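Local coordinates for peroxiredoxin 5 (Alvinella pompejana, PDB 2XHF), which probably reduces hydrogen peroxide and organic hydroperoxides at the expense of thiols, as a peroxiredoxin built on the thioredoxin fold, at residues 24-29 and 108-113; 28-33 and 87-92; 46-51 and 78-83. All blocks are in the same frame, centred on the assembly; numbering follows the deposited sequence.

How the contacts relate
The centre of contact 3 lies about 2 Å from the centre of the chain; it joins strands 44-49 and 79-84 in the five-stranded sheet. Contacts 1 and 2 lie about 7 Å apart (centre to centre), sharing D28 and V29; their centres are about 13 and 16 Å from that of contact 3. Along the chain 46-51 and 78-83 are nested inside the loops closed by both other contacts. The chain runs from strand 79-84 through helix 88-98 to strand 105-108. Contact 3 thus belongs to the central sheet, while contacts 1 and 2 attach the N-terminal hairpin 24-26/33-35 to these last two elements, at a side that also touches the second subunit.

Contact 1: residues 24-29 and 108-113; sequences LVYEDV and ADMHGE
Y26 and A108 form a single antiparallel bridge, a hydrogen-bonded pair. A108 N gives a nearly straight bond to Y26 O (2.8 Å, 171° at the hydrogen), and Y26 N returns one to A108 O at 3.0 Å. A108 O also lies in the plane of the Y26 ring, at its edge, 3.5 Å from CD1.

The M110 methyl CE stands over the centre of the Y26 ring in a CH-pi contact, 3.7 Å from CZ; with SD farther out on the same side, 5.0 Å from the ring centroid, the pair is a Met-aromatic contact. The bend in M110 (chi3 61°) is what sets CE down on the ring. The CB atoms of Y26 and A108 meet at 4.2 Å.

At the far end of the tyrosine, Y26 OH lies in the plane of the H111 ring, at its edge, 3.1 Å from NE2; the two rings make a steep oblique pair, planes at 72°. Two waters then link L24 to E113: both donate to E113 OE1, one also donating to L24 O and the other accepting from L24 N. L128 and S125 of the second subunit pack on M110 and H111. The whole fastens hairpin 24-26/33-35 beside the end of edge strand 105-108, an N-terminal hairpin being a familiar peroxiredoxin addition to the thioredoxin fold.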
ATOM      1  N   LEU A  24      -3.555  18.999  -0.104  1.00 15.04           N
ATOM      2  CA  LEU A  24      -4.140  18.058  -1.055  1.00 16.48           C
ATOM      3  C   LEU A  24      -4.085  16.633  -0.539  1.00 14.41           C
ATOM      4  O   LEU A  24      -3.065  16.191   0.011  1.00 16.59           O
ATOM      5  CB  LEU A  24      -3.370  18.115  -2.375  1.00 23.59           C
ATOM      6  CG  LEU A  24      -3.530  19.359  -3.237  1.00 24.24           C
ATOM      7  CD1 LEU A  24      -2.704  19.172  -4.494  1.00 29.41           C
ATOM      8  CD2 LEU A  24      -4.997  19.583  -3.584  1.00 26.76           C
ATOM      9  N   VAL A  25      -5.195  15.923  -0.694  1.00 13.34           N
ATOM     10  CA  VAL A  25      -5.224  14.499  -0.461  1.00 13.29           C
ATOM     11  C   VAL A  25      -5.741  13.818  -1.709  1.00 13.15           C
ATOM     12  O   VAL A  25      -6.215  14.462  -2.645  1.00 13.47           O
ATOM     13  CB  VAL A  25      -6.063  14.120   0.779  1.00 13.56           C
ATOM     14  CG1 VAL A  25      -5.435  14.707   2.019  1.00 16.58           C
ATOM     15  CG2 VAL A  25      -7.485  14.605   0.617  1.00 14.38           C
ATOM     16  N   TYR A  26      -5.586  12.499  -1.746  1.00 12.17           N
ATOM     17  CA  TYR A  26      -5.907  11.722  -2.930  1.00 13.13           C
ATOM     18  C   TYR A  26      -7.001  10.727  -2.599  1.00 12.75           C
ATOM     19  O   TYR A  26      -7.138  10.302  -1.448  1.00 15.09           O
ATOM     20  CB  TYR A  26      -4.646  10.991  -3.416  1.00 13.15           C
ATOM     21  CG  TYR A  26      -3.540  11.930  -3.750  1.00 13.90           C
ATOM     22  CD1 TYR A  26      -2.765  12.513  -2.745  1.00 14.10           C
ATOM     23  CD2 TYR A  26      -3.256  12.252  -5.069  1.00 16.67           C
ATOM     24  CE1 TYR A  26      -1.763  13.409  -3.060  1.00 18.03           C
ATOM     25  CE2 TYR A  26      -2.266  13.139  -5.386  1.00 17.83           C
ATOM     26  CZ  TYR A  26      -1.514  13.711  -4.385  1.00 19.13           C
ATOM     27  OH  TYR A  26      -0.512  14.594  -4.716  1.00 25.77           O
ATOM     28  N   GLU A  27      -7.808  10.378  -3.585  1.00 12.59           N
ATOM     29  CA  GLU A  27      -8.870   9.410  -3.360  1.00 12.57           C
ATOM     30  C   GLU A  27      -9.030   8.605  -4.642  1.00 14.05           C
ATOM     31  O   GLU A  27      -9.088   9.186  -5.738  1.00 14.82           O
ATOM     32  CB  GLU A  27     -10.165  10.137  -3.013  1.00 12.99           C
ATOM     33  CG  GLU A  27     -11.302   9.237  -2.582  1.00 14.06           C
ATOM     34  CD  GLU A  27     -12.550  10.028  -2.202  1.00 14.14           C
ATOM     35  OE1 GLU A  27     -12.666  11.212  -2.589  1.00 17.30           O
ATOM     36  OE2 GLU A  27     -13.417   9.447  -1.533  1.00 14.52           O
ATOM     37  N   ASP A  28      -9.019   7.281  -4.507  1.00 13.83           N
ATOM     38  CA  ASP A  28      -9.191   6.326  -5.620  1.00 15.38           C
ATOM     39  C   ASP A  28      -7.992   6.195  -6.578  1.00 16.93           C
ATOM     40  O   ASP A  28      -7.433   5.104  -6.742  1.00 16.63           O
ATOM     41  CB  ASP A  28     -10.464   6.604  -6.413  1.00 16.39           C
ATOM     42  CG  ASP A  28     -11.714   6.462  -5.572  1.00 18.31           C
ATOM     43  OD1 ASP A  28     -11.906   5.381  -4.989  1.00 18.73           O
ATOM     44  OD2 ASP A  28     -12.506   7.428  -5.486  1.00 23.56           O
ATOM     45  N   VAL A  29      -7.586   7.299  -7.188  1.00 16.21           N
ATOM     46  CA  VAL A  29      -6.496   7.288  -8.156  1.00 17.39           C
ATOM     47  C   VAL A  29      -5.651   8.541  -7.986  1.00 16.07           C
ATOM     48  O   VAL A  29      -6.144   9.550  -7.498  1.00 17.76           O
ATOM     49  CB  VAL A  29      -7.024   7.211  -9.608  1.00 19.21           C
ATOM     50  CG1 VAL A  29      -7.779   5.894  -9.840  1.00 20.56           C
ATOM     51  CG2 VAL A  29      -7.915   8.413  -9.921  1.00 20.00           C
ATOM     52  N   ALA A 108      -6.192   9.260   0.983  1.00 11.49           N
ATOM     53  CA  ALA A 108      -4.790   8.863   0.934  1.00 13.10           C
ATOM     54  C   ALA A 108      -3.898  10.082   1.069  1.00 13.26           C
ATOM     55  O   ALA A 108      -3.849  10.925   0.173  1.00 13.48           O
ATOM     56  CB  ALA A 108      -4.501   8.133  -0.362  1.00 13.79           C
ATOM     57  N   ASP A 109      -3.264  10.211   2.221  1.00 13.63           N
ATOM     58  CA  ASP A 109      -2.270  11.263   2.484  1.00 14.00           C
ATOM     59  C   ASP A 109      -0.934  10.776   1.934  1.00 14.27           C
ATOM     60  O   ASP A 109       0.018  10.462   2.673  1.00 14.89           O
ATOM     61  CB  ASP A 109      -2.175  11.481   3.990  1.00 15.47           C
ATOM     62  CG  ASP A 109      -1.261  12.638   4.355  1.00 15.81           C
ATOM     63  OD1 ASP A 109      -1.101  13.559   3.520  1.00 15.92           O
ATOM     64  OD2 ASP A 109      -0.716  12.633   5.487  1.00 16.87           O
ATOM     65  N   MET A 110      -0.870  10.698   0.616  1.00 14.42           N
ATOM     66  CA  MET A 110       0.131   9.860  -0.029  1.00 14.88           C
ATOM     67  C   MET A 110       1.566  10.288   0.248  1.00 18.12           C
ATOM     68  O   MET A 110       2.456   9.441   0.339  1.00 17.07           O
ATOM     69  CB  MET A 110      -0.130   9.839  -1.536  1.00 20.30           C
ATOM     70  CG  MET A 110       0.879   9.035  -2.300  1.00 25.45           C
ATOM     71  SD  MET A 110       0.355   8.796  -3.988  1.00 22.53           S
ATOM     72  CE  MET A 110       0.262  10.415  -4.590  1.00 27.99           C
ATOM     73  N   HIS A 111       1.795  11.594   0.331  1.00 16.21           N
ATOM     74  CA  HIS A 111       3.131  12.124   0.586  1.00 18.76           C
ATOM     75  C   HIS A 111       3.368  12.348   2.074  1.00 16.90           C
ATOM     76  O   HIS A 111       4.434  12.819   2.465  1.00 21.65           O
ATOM     77  CB  HIS A 111       3.314  13.467  -0.139  1.00 17.77           C
ATOM     78  CG  HIS A 111       3.029  13.406  -1.602  1.00 19.43           C
ATOM     79  ND1 HIS A 111       3.844  12.747  -2.498  1.00 23.34           N
ATOM     80  CD2 HIS A 111       1.989  13.885  -2.319  1.00 21.01           C
ATOM     81  CE1 HIS A 111       3.338  12.856  -3.712  1.00 25.48           C
ATOM     82  NE2 HIS A 111       2.209  13.538  -3.630  1.00 24.01           N
ATOM     83  N   GLY A 112       2.367  12.034   2.897  1.00 16.23           N
ATOM     84  CA  GLY A 112       2.421  12.293   4.320  1.00 16.65           C
ATOM     85  C   GLY A 112       2.351  13.774   4.664  1.00 17.80           C
ATOM     86  O   GLY A 112       2.644  14.173   5.795  1.00 18.53           O
ATOM     87  N   GLU A 113       1.899  14.588   3.720  1.00 17.20           N
ATOM     88  CA  GLU A 113       1.907  16.026   3.932  1.00 19.08           C
ATOM     89  C   GLU A 113       0.913  16.464   5.017  1.00 19.36           C
ATOM     90  O   GLU A 113       1.226  17.327   5.843  1.00 18.55           O
ATOM     91  CB  GLU A 113       1.625  16.770   2.625  1.00 20.92           C
ATOM     92  CG  GLU A 113       1.791  18.263   2.758  1.00 19.95           C
ATOM     93  CD  GLU A 113       1.586  19.001   1.455  1.00 31.70           C
ATOM     94  OE1 GLU A 113       1.068  18.403   0.486  1.00 25.49           O
ATOM     95  OE2 GLU A 113       1.954  20.191   1.407  1.00 31.30           O
TER
HETATM   96  O   HOH W   1      -0.359  16.104  -0.352  1.00 19.47           O
HETATM   97  O   HOH W   2      -0.889  20.018  -0.628  1.00 32.89           O

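Contact 2: residues 28-33 and 87-92; sequences DVPSKS and DPFVMA
The P88 ring lies against the peptide that joins V29 to P30: its CG is 3.6 Å from P30 N and as close to V29 C. P88 CB meets the backbone of D28, with D28 C at 3.7 Å. Next to it the F89 ring reaches the loop with its outer carbons. F89 CE1 touches V29 CG1 at 3.7 Å, the two side chains crossing obliquely, while the side chains of P30 and F89 cross at about a right angle, P30 CG lying 3.6 Å from F89 CE2. One helical turn on, A92 CB packs on D28, 3.7 Å from OD1.

What meets here is the tight loop of hairpin 24-26/33-35 and the first turn of helix 88-98, the helix of the beta-alpha-beta crossover from strand 79-84 to its parallel neighbour 105-108.

Behind the touching atoms the loop is shaped by a type I turn from V29 to K32. K32 NZ makes a salt bridge to D28 OD2 (2.7 Å), on the anti side of the carboxylate, bridging the turn from D28 to K32. On the helix side D87 is the N-cap: V90 N donates to D87 OD2 (2.9 Å, 169° at the hydrogen) from above the carboxylate plane, with a weak second bond from F89 N. D87 OD1 pairs with R132 of the second subunit, a charge likely to help fix the cap. P56 and M127 of that subunit pack on F89 and P30.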
ATOM      1  N   ASP A  28      -9.019   7.281  -4.507  1.00 13.83           N
ATOM      2  CA  ASP A  28      -9.191   6.326  -5.620  1.00 15.38           C
ATOM      3  C   ASP A  28      -7.992   6.195  -6.578  1.00 16.93           C
ATOM      4  O   ASP A  28      -7.433   5.104  -6.742  1.00 16.63           O
ATOM      5  CB  ASP A  28     -10.464   6.604  -6.413  1.00 16.39           C
ATOM      6  CG  ASP A  28     -11.714   6.462  -5.572  1.00 18.31           C
ATOM      7  OD1 ASP A  28     -11.906   5.381  -4.989  1.00 18.73           O
ATOM      8  OD2 ASP A  28     -12.506   7.428  -5.486  1.00 23.56           O
ATOM      9  N   VAL A  29      -7.586   7.299  -7.188  1.00 16.21           N
ATOM     10  CA  VAL A  29      -6.496   7.288  -8.156  1.00 17.39           C
ATOM     11  C   VAL A  29      -5.651   8.541  -7.986  1.00 16.07           C
ATOM     12  O   VAL A  29      -6.144   9.550  -7.498  1.00 17.76           O
ATOM     13  CB  VAL A  29      -7.024   7.211  -9.608  1.00 19.21           C
ATOM     14  CG1 VAL A  29      -7.779   5.894  -9.840  1.00 20.56           C
ATOM     15  CG2 VAL A  29      -7.915   8.413  -9.921  1.00 20.00           C
ATOM     16  N   PRO A  30      -4.372   8.488  -8.385  1.00 17.38           N
ATOM     17  CA  PRO A  30      -3.486   9.634  -8.148  1.00 17.42           C
ATOM     18  C   PRO A  30      -3.913  10.910  -8.866  1.00 20.60           C
ATOM     19  O   PRO A  30      -3.582  12.010  -8.403  1.00 22.23           O
ATOM     20  CB  PRO A  30      -2.119   9.139  -8.638  1.00 21.49           C
ATOM     21  CG  PRO A  30      -2.202   7.644  -8.524  1.00 19.98           C
ATOM     22  CD  PRO A  30      -3.631   7.307  -8.860  1.00 20.60           C
ATOM     23  N   SER A  31      -4.643  10.771  -9.969  1.00 20.80           N
ATOM     24  CA  SER A  31      -5.124  11.945 -10.703  1.00 23.75           C
ATOM     25  C   SER A  31      -6.297  12.653  -9.989  1.00 21.71           C
ATOM     26  O   SER A  31      -6.630  13.805 -10.306  1.00 29.67           O
ATOM     27  CB  SER A  31      -5.488  11.555 -12.145  1.00 27.75           C
ATOM     28  OG  SER A  31      -6.619  10.707 -12.199  1.00 27.55           O
ATOM     29  N   LYS A  32      -6.916  11.972  -9.021  1.00 19.73           N
ATOM     30  CA  LYS A  32      -8.018  12.567  -8.260  1.00 19.87           C
ATOM     31  C   LYS A  32      -7.503  13.083  -6.937  1.00 18.73           C
ATOM     32  O   LYS A  32      -7.407  12.340  -5.959  1.00 18.54           O
ATOM     33  CB  LYS A  32      -9.161  11.584  -8.032  1.00 20.98           C
ATOM     34  CG  LYS A  32     -10.293  12.165  -7.165  1.00 26.41           C
ATOM     35  CD  LYS A  32     -11.278  11.120  -6.663  1.00 44.17           C
ATOM     36  CE  LYS A  32     -11.996  10.414  -7.780  1.00 47.78           C
ATOM     37  NZ  LYS A  32     -12.950   9.426  -7.205  1.00 38.46           N
ATOM     38  N   SER A  33      -7.110  14.350  -6.933  1.00 21.83           N
ATOM     39  CA  SER A  33      -6.668  14.991  -5.710  1.00 18.63           C
ATOM     40  C   SER A  33      -7.398  16.308  -5.508  1.00 17.55           C
ATOM     41  O   SER A  33      -7.887  16.937  -6.448  1.00 19.02           O
ATOM     42  CB  SER A  33      -5.174  15.232  -5.712  1.00 19.61           C
ATOM     43  OG  SER A  33      -4.822  16.034  -6.806  1.00 21.32           O
ATOM     44  N   ASP A  87      -0.698   5.182  -0.933  1.00 12.17           N
ATOM     45  CA  ASP A  87      -1.139   5.607  -2.252  1.00 12.33           C
ATOM     46  C   ASP A  87      -2.635   5.297  -2.387  1.00 10.97           C
ATOM     47  O   ASP A  87      -3.162   4.415  -1.703  1.00 11.76           O
ATOM     48  CB  ASP A  87      -0.286   4.974  -3.369  1.00 13.44           C
ATOM     49  CG  ASP A  87      -0.602   3.504  -3.611  1.00 13.45           C
ATOM     50  OD1 ASP A  87       0.272   2.629  -3.341  1.00 13.13           O
ATOM     51  OD2 ASP A  87      -1.723   3.213  -4.088  1.00 12.99           O
ATOM     52  N   PRO A  88      -3.336   6.028  -3.270  1.00 12.58           N
ATOM     53  CA  PRO A  88      -4.787   5.860  -3.338  1.00 11.73           C
ATOM     54  C   PRO A  88      -5.266   4.555  -3.942  1.00 11.04           C
ATOM     55  O   PRO A  88      -6.366   4.144  -3.635  1.00 11.66           O
ATOM     56  CB  PRO A  88      -5.240   7.050  -4.187  1.00 14.41           C
ATOM     57  CG  PRO A  88      -4.031   7.423  -4.971  1.00 14.59           C
ATOM     58  CD  PRO A  88      -2.866   7.165  -4.074  1.00 13.72           C
ATOM     59  N   PHE A  89      -4.456   3.877  -4.751  1.00 11.40           N
ATOM     60  CA  PHE A  89      -4.888   2.565  -5.269  1.00 13.14           C
ATOM     61  C   PHE A  89      -5.012   1.578  -4.109  1.00 11.11           C
ATOM     62  O   PHE A  89      -6.014   0.859  -3.961  1.00 11.73           O
ATOM     63  CB  PHE A  89      -3.918   2.022  -6.303  1.00 12.74           C
ATOM     64  CG  PHE A  89      -3.803   2.855  -7.551  1.00 14.18           C
ATOM     65  CD1 PHE A  89      -4.907   3.075  -8.368  1.00 13.61           C
ATOM     66  CD2 PHE A  89      -2.582   3.395  -7.930  1.00 15.24           C
ATOM     67  CE1 PHE A  89      -4.771   3.780  -9.560  1.00 17.40           C
ATOM     68  CE2 PHE A  89      -2.442   4.088  -9.128  1.00 17.02           C
ATOM     69  CZ  PHE A  89      -3.559   4.303  -9.916  1.00 18.03           C
ATOM     70  N   VAL A  90      -3.987   1.558  -3.265  1.00 11.79           N
ATOM     71  CA  VAL A  90      -3.984   0.675  -2.125  1.00 11.51           C
ATOM     72  C   VAL A  90      -5.103   1.084  -1.165  1.00 11.20           C
ATOM     73  O   VAL A  90      -5.851   0.260  -0.660  1.00 11.99           O
ATOM     74  CB  VAL A  90      -2.613   0.690  -1.428  1.00 11.55           C
ATOM     75  CG1 VAL A  90      -2.734   0.030  -0.076  1.00 13.54           C
ATOM     76  CG2 VAL A  90      -1.557   0.007  -2.302  1.00 14.49           C
ATOM     77  N   MET A  91      -5.215   2.378  -0.901  1.00 11.87           N
ATOM     78  CA  MET A  91      -6.218   2.848   0.055  1.00 13.25           C
ATOM     79  C   MET A  91      -7.636   2.493  -0.395  1.00 11.61           C
ATOM     80  O   MET A  91      -8.428   2.014   0.384  1.00 12.56           O
ATOM     81  CB  MET A  91      -6.084   4.354   0.244  1.00 15.38           C
ATOM     82  CG  MET A  91      -6.912   4.838   1.360  1.00 25.24           C
ATOM     83  SD  MET A  91      -6.143   4.465   2.927  1.00 20.51           S
ATOM     84  CE  MET A  91      -7.248   5.396   4.048  1.00 17.62           C
ATOM     85  N   ALA A  92      -7.932   2.698  -1.673  1.00 11.43           N
ATOM     86  CA  ALA A  92      -9.268   2.432  -2.183  1.00 11.59           C
ATOM     87  C   ALA A  92      -9.590   0.938  -2.143  1.00 11.26           C
ATOM     88  O   ALA A  92     -10.703   0.552  -1.808  1.00 13.97           O
ATOM     89  CB  ALA A  92      -9.419   2.979  -3.603  1.00 12.79           C
TER

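Contact 3: residues 46-51 and 78-83; sequences ILFSVV and HTIACI
I46, F48 and V50 of 46-51 alternate with T79, A81 and I83 of 78-83 in a ladder of five hydrogen bonds. I46 N gives to T79 O, F48 N to A81 O and I83 N to F48 O. A81 N gives to I46 O at 2.8 Å. V50 N gives to I83 O at 3.1 Å. CA-H...O contacts fill in between, such as C82 CA to F48 O at 3.2 Å.

The aromatic contacts centre on F48, where chi1 72° sets CG between backbone N and carbonyl carbon, on the side of the sheet where C82 and I80 lie. C82 CB comes over one face of the ring, 3.6 Å from CZ, with SG placed obliquely to the ring, while I80 CG2 meets its edge in plane, 3.9 Å from CE1. The ring also stacks with that of Y65. An alanine in place of F48 would probably open a gap beside C82 and I80 and leave the Y65 ring without its stacking mate.

Apolar pairs line both faces. On the F48 side, I46 and I80 lie side by side, pointing the same way, CD1 to CG1 at 4.0 Å, and V50 CG2 touches C82 SG. On the other side L47 CD1 rests between A81 CB (3.8 Å) and I83 CG2 (3.9 Å), near F40 of helix 37-40.

S49 OG, a polar group on the L47 side, is bonded to R134 O and Y136 N.

Segments 46-49 and 79-83 run parallel, 21° between their directions. Their strands, 44-49 and 79-84, are joined through helices 62-67 and 69-74: the beta-alpha-beta crossover at the heart of the thioredoxin fold.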
ATOM      1  N   ILE A  46     -16.448  13.650  10.704  1.00 13.06           N
ATOM      2  CA  ILE A  46     -15.470  12.924  11.488  1.00 12.78           C
ATOM      3  C   ILE A  46     -14.272  12.631  10.604  1.00 12.39           C
ATOM      4  O   ILE A  46     -14.426  12.237   9.451  1.00 12.87           O
ATOM      5  CB  ILE A  46     -16.047  11.586  11.983  1.00 14.55           C
ATOM      6  CG1 ILE A  46     -17.210  11.819  12.937  1.00 16.08           C
ATOM      7  CG2 ILE A  46     -14.949  10.771  12.679  1.00 18.47           C
ATOM      8  CD1 ILE A  46     -18.172  10.639  13.023  1.00 20.56           C
ATOM      9  N   LEU A  47     -13.080  12.864  11.135  1.00 12.80           N
ATOM     10  CA  LEU A  47     -11.832  12.488  10.485  1.00 12.63           C
ATOM     11  C   LEU A  47     -11.027  11.622  11.434  1.00 13.72           C
ATOM     12  O   LEU A  47     -10.713  12.049  12.553  1.00 15.67           O
ATOM     13  CB  LEU A  47     -11.008  13.731  10.120  1.00 13.38           C
ATOM     14  CG  LEU A  47      -9.656  13.445   9.435  1.00 14.02           C
ATOM     15  CD1 LEU A  47      -9.842  12.785   8.053  1.00 15.66           C
ATOM     16  CD2 LEU A  47      -8.835  14.730   9.295  1.00 20.86           C
ATOM     17  N   PHE A  48     -10.704  10.403  11.012  1.00 12.93           N
ATOM     18  CA  PHE A  48      -9.875   9.540  11.837  1.00 13.52           C
ATOM     19  C   PHE A  48      -8.800   8.899  10.985  1.00 12.23           C
ATOM     20  O   PHE A  48      -8.943   8.769   9.757  1.00 14.78           O
ATOM     21  CB  PHE A  48     -10.697   8.469  12.592  1.00 15.23           C
ATOM     22  CG  PHE A  48     -11.248   7.371  11.710  1.00 15.00           C
ATOM     23  CD1 PHE A  48     -12.436   7.544  11.026  1.00 15.18           C
ATOM     24  CD2 PHE A  48     -10.581   6.163  11.584  1.00 15.66           C
ATOM     25  CE1 PHE A  48     -12.941   6.550  10.222  1.00 17.99           C
ATOM     26  CE2 PHE A  48     -11.097   5.167  10.794  1.00 15.29           C
ATOM     27  CZ  PHE A  48     -12.268   5.360  10.111  1.00 16.03           C
ATOM     28  N   SER A  49      -7.697   8.541  11.633  1.00 13.90           N
ATOM     29  CA  SER A  49      -6.562   7.957  10.931  1.00 14.23           C
ATOM     30  C   SER A  49      -6.344   6.478  11.230  1.00 13.08           C
ATOM     31  O   SER A  49      -6.735   5.973  12.285  1.00 16.01           O
ATOM     32  CB  SER A  49      -5.306   8.733  11.278  1.00 15.77           C
ATOM     33  OG  SER A  49      -5.052   8.615  12.674  1.00 16.77           O
ATOM     34  N   VAL A  50      -5.672   5.814  10.298  1.00 14.02           N
ATOM     35  CA  VAL A  50      -5.085   4.509  10.551  1.00 14.45           C
ATOM     36  C   VAL A  50      -3.618   4.554  10.153  1.00 15.66           C
ATOM     37  O   VAL A  50      -3.214   5.399   9.368  1.00 14.68           O
ATOM     38  CB  VAL A  50      -5.813   3.377   9.798  1.00 13.96           C
ATOM     39  CG1 VAL A  50      -7.236   3.239  10.297  1.00 17.35           C
ATOM     40  CG2 VAL A  50      -5.735   3.568   8.270  1.00 15.35           C
ATOM     41  N   VAL A  51      -2.830   3.624  10.695  1.00 13.53           N
ATOM     42  CA  VAL A  51      -1.411   3.553  10.395  1.00 14.90           C
ATOM     43  C   VAL A  51      -1.194   3.168   8.932  1.00 13.09           C
ATOM     44  O   VAL A  51      -0.273   3.638   8.273  1.00 14.89           O
ATOM     45  CB  VAL A  51      -0.706   2.582  11.372  1.00 15.38           C
ATOM     46  CG1 VAL A  51       0.774   2.382  11.002  1.00 17.95           C
ATOM     47  CG2 VAL A  51      -0.855   3.127  12.795  1.00 16.97           C
ATOM     48  N   HIS A  78     -22.728  12.760   9.056  1.00 13.76           N
ATOM     49  CA  HIS A  78     -22.686  11.595   8.176  1.00 15.18           C
ATOM     50  C   HIS A  78     -21.405  11.550   7.351  1.00 15.38           C
ATOM     51  O   HIS A  78     -21.074  10.494   6.782  1.00 17.61           O
ATOM     52  CB  HIS A  78     -23.882  11.542   7.236  1.00 18.63           C
ATOM     53  CG  HIS A  78     -23.645  12.199   5.915  1.00 22.35           C
ATOM     54  ND1 HIS A  78     -23.834  13.544   5.712  1.00 24.22           N
ATOM     55  CD2 HIS A  78     -23.242  11.693   4.727  1.00 24.79           C
ATOM     56  CE1 HIS A  78     -23.557  13.846   4.457  1.00 28.64           C
ATOM     57  NE2 HIS A  78     -23.190  12.739   3.836  1.00 27.23           N
ATOM     58  N   THR A  79     -20.700  12.679   7.270  1.00 12.46           N
ATOM     59  CA  THR A  79     -19.443  12.749   6.540  1.00 12.87           C
ATOM     60  C   THR A  79     -18.320  12.237   7.424  1.00 12.56           C
ATOM     61  O   THR A  79     -17.933  12.892   8.385  1.00 14.62           O
ATOM     62  CB  THR A  79     -19.144  14.183   6.092  1.00 13.57           C
ATOM     63  OG1 THR A  79     -20.234  14.664   5.297  1.00 14.98           O
ATOM     64  CG2 THR A  79     -17.861  14.220   5.268  1.00 16.00           C
ATOM     65  N   ILE A  80     -17.815  11.053   7.094  1.00 11.66           N
ATOM     66  CA  ILE A  80     -16.791  10.361   7.857  1.00 12.88           C
ATOM     67  C   ILE A  80     -15.668  10.032   6.904  1.00 12.15           C
ATOM     68  O   ILE A  80     -15.898   9.464   5.828  1.00 12.61           O
ATOM     69  CB  ILE A  80     -17.328   9.052   8.483  1.00 15.99           C
ATOM     70  CG1 ILE A  80     -18.611   9.306   9.245  1.00 19.56           C
ATOM     71  CG2 ILE A  80     -16.266   8.377   9.374  1.00 15.61           C
ATOM     72  CD1 ILE A  80     -19.382   8.047   9.575  1.00 26.19           C
ATOM     73  N   ALA A  81     -14.455  10.390   7.292  1.00 11.80           N
ATOM     74  CA  ALA A  81     -13.287  10.130   6.476  1.00 11.32           C
ATOM     75  C   ALA A  81     -12.213   9.431   7.279  1.00 12.33           C
ATOM     76  O   ALA A  81     -11.947   9.793   8.429  1.00 12.62           O
ATOM     77  CB  ALA A  81     -12.737  11.435   5.922  1.00 12.55           C
ATOM     78  N   CYS A  82     -11.612   8.428   6.646  1.00 12.64           N
ATOM     79  CA  CYS A  82     -10.457   7.728   7.175  1.00 12.24           C
ATOM     80  C   CYS A  82      -9.255   8.151   6.353  1.00 12.80           C
ATOM     81  O   CYS A  82      -9.319   8.120   5.136  1.00 14.24           O
ATOM     82  CB  CYS A  82     -10.657   6.231   7.013  1.00 13.61           C
ATOM     83  SG  CYS A  82      -9.241   5.207   7.490  1.00 14.75           S
ATOM     84  N   ILE A  83      -8.172   8.547   7.020  1.00 12.58           N
ATOM     85  CA  ILE A  83      -6.982   9.008   6.335  1.00 12.15           C
ATOM     86  C   ILE A  83      -5.782   8.139   6.725  1.00 11.96           C
ATOM     87  O   ILE A  83      -5.615   7.770   7.890  1.00 12.68           O
ATOM     88  CB  ILE A  83      -6.722  10.510   6.610  1.00 13.64           C
ATOM     89  CG1 ILE A  83      -5.626  11.062   5.724  1.00 14.90           C
ATOM     90  CG2 ILE A  83      -6.445  10.804   8.074  1.00 14.51           C
ATOM     91  CD1 ILE A  83      -5.730  12.605   5.539  1.00 16.88           C
TER